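Local coordinates for protein 4-hydroxy-3-methylbut-2-enyl diphosphate reductase, apicoplast (Plasmodium falciparum, PDB 4N7B) that catalyses the last step of the apicoplast MEP pathway, reducing HMBPP to a mixture of isopentenyl and dimethylallyl diphosphate with an iron-sulfur cluster, at residues His343-Gly348 and Gln382-Met387. Sequence-based numbering, arbitrary orientation.
Sequences HVEVIG and QTTLSM. With F3S (Fe3-s4 cluster), chain B; SO4 (sulfate ion), chain C.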
# COMPACT_ATOMS: atom_id res chain seq x y z
N HIS A 343 6.62 2.06 9.54
CA HIS A 343 6.16 1.41 8.31
C HIS A 343 7.34 1.26 7.35
O HIS A 343 8.07 2.22 7.12
CB HIS A 343 5.05 2.23 7.65
CG HIS A 343 4.30 1.49 6.59
ND1 HIS A 343 4.82 1.27 5.33
CD2 HIS A 343 3.07 0.91 6.60
CE1 HIS A 343 3.95 0.59 4.61
NE2 HIS A 343 2.88 0.36 5.36
N VAL A 344 7.54 0.06 6.78
CA VAL A 344 8.71 -0.17 5.91
C VAL A 344 8.84 0.83 4.75
O VAL A 344 9.95 1.22 4.40
CB VAL A 344 8.74 -1.61 5.32
CG1 VAL A 344 9.03 -2.59 6.41
CG2 VAL A 344 7.44 -1.94 4.65
N GLU A 345 7.72 1.21 4.15
CA GLU A 345 7.75 2.23 3.11
C GLU A 345 8.35 3.54 3.56
O GLU A 345 9.13 4.17 2.84
CB GLU A 345 6.35 2.51 2.55
CG GLU A 345 6.40 3.55 1.44
CD GLU A 345 5.05 4.10 1.09
OE1 GLU A 345 4.08 3.30 0.97
OE2 GLU A 345 4.96 5.34 0.94
N VAL A 346 7.97 3.97 4.75
CA VAL A 346 8.43 5.25 5.28
C VAL A 346 9.91 5.18 5.61
O VAL A 346 10.67 6.11 5.32
CB VAL A 346 7.63 5.63 6.52
CG1 VAL A 346 8.26 6.83 7.22
CG2 VAL A 346 6.17 5.89 6.14
N ILE A 347 10.33 4.07 6.19
CA ILE A 347 11.73 3.87 6.52
C ILE A 347 12.58 3.91 5.25
O ILE A 347 13.60 4.60 5.21
CB ILE A 347 11.92 2.54 7.24
CG1 ILE A 347 11.31 2.64 8.64
CG2 ILE A 347 13.40 2.15 7.33
CD1 ILE A 347 11.12 1.27 9.32
N GLY A 348 12.14 3.20 4.21
CA GLY A 348 12.87 3.16 2.95
C GLY A 348 13.02 4.53 2.31
O GLY A 348 14.09 4.88 1.84
N GLN A 382 3.76 9.23 2.87
CA GLN A 382 3.45 7.83 2.66
C GLN A 382 2.33 7.71 1.62
O GLN A 382 1.37 8.49 1.64
CB GLN A 382 3.01 7.23 3.99
CG GLN A 382 2.92 5.72 4.05
CD GLN A 382 2.66 5.24 5.46
OE1 GLN A 382 2.98 5.92 6.42
NE2 GLN A 382 2.06 4.06 5.59
N THR A 383 2.42 6.72 0.74
CA THR A 383 1.49 6.61 -0.39
C THR A 383 0.09 6.18 0.00
O THR A 383 -0.85 6.38 -0.76
CB THR A 383 1.99 5.58 -1.42
OG1 THR A 383 2.06 4.28 -0.81
CG2 THR A 383 3.35 5.95 -1.92
N THR A 384 -0.05 5.60 1.19
CA THR A 384 -1.27 4.94 1.60
C THR A 384 -2.00 5.61 2.78
O THR A 384 -2.83 4.98 3.43
CB THR A 384 -0.96 3.51 2.04
OG1 THR A 384 0.15 3.54 2.95
CG2 THR A 384 -0.60 2.64 0.83
N LEU A 385 -1.74 6.88 3.04
CA LEU A 385 -2.38 7.57 4.15
C LEU A 385 -3.90 7.73 3.96
O LEU A 385 -4.43 7.59 2.86
CB LEU A 385 -1.75 8.95 4.33
CG LEU A 385 -0.26 8.93 4.71
CD1 LEU A 385 0.21 10.35 4.96
CD2 LEU A 385 -0.04 8.06 5.95
N SER A 386 -4.58 7.99 5.06
CA SER A 386 -5.92 8.54 5.03
C SER A 386 -5.83 9.91 4.40
O SER A 386 -5.00 10.73 4.81
CB SER A 386 -6.43 8.72 6.45
OG SER A 386 -7.49 9.66 6.47
N MET A 387 -6.66 10.19 3.40
CA MET A 387 -6.66 11.51 2.78
C MET A 387 -7.10 12.55 3.78
O MET A 387 -6.68 13.69 3.71
CB MET A 387 -7.58 11.53 1.57
CG MET A 387 -7.11 10.64 0.44
SD MET A 387 -8.02 10.97 -1.09
CE MET A 387 -9.56 10.22 -0.74
FE1 F3S B . -0.41 -0.00 -4.79
FE3 F3S B . 1.79 1.38 -5.49
FE4 F3S B . -0.31 2.57 -4.31
S1 F3S B . 1.68 -0.54 -4.42
S2 F3S B . -1.25 1.04 -3.00
S3 F3S B . -0.23 1.62 -6.30
S4 F3S B . 1.82 2.99 -3.96
S SO4 C . 0.41 -1.04 2.84
O1 SO4 C . 1.58 -0.41 2.23
O2 SO4 C . 0.17 -2.34 2.23
O3 SO4 C . 0.71 -1.20 4.26
O4 SO4 C . -0.80 -0.21 2.71
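The carboxylate of E345 grips T383 with both oxygens, joining the N-terminal turn of helix 344-350 to the type I turn that follows strand 377-381 in the IspH active site. The pair illustrates how a backbone N-H and a hydroxyl of one residue can together fix a carboxylate's rotation, here that of the proton donor assigned by similarity. OE2 accepts a moderately bent hydrogen bond from T383 N (2.9 Å) through its syn lone pair. OG1 of T383 donates to OE1, also at 2.9 Å but 25° out of the carboxylate plane. Packing is tight here: CG of E345 lies anti to the backbone N (chi1 -179°), and the extended chain carries the carboxylate to T383. Beside it, CG2 of V346 presses on Q382, 3.2 Å from OE1, which also accepts a hydrogen bond from Y340 N. NE2 of Q382 sits over one face of the H343 ring, near its rim, 3.5 Å from CD2. The ligand side is looser, with H343 partly exposed and T384 OG1 4.4 Å from E345 OE1. There NE2 of H343, a substrate-binding residue by similarity, donates almost straight (170°) to O3 of a sulfate, probably from the crystallisation liquor, consistent with a place for a diphosphate oxygen. Its ND1 caps the helix, accepting from E345 N. Toward the cluster, T383 OG1 lies 3.4 Å from sulfide S4.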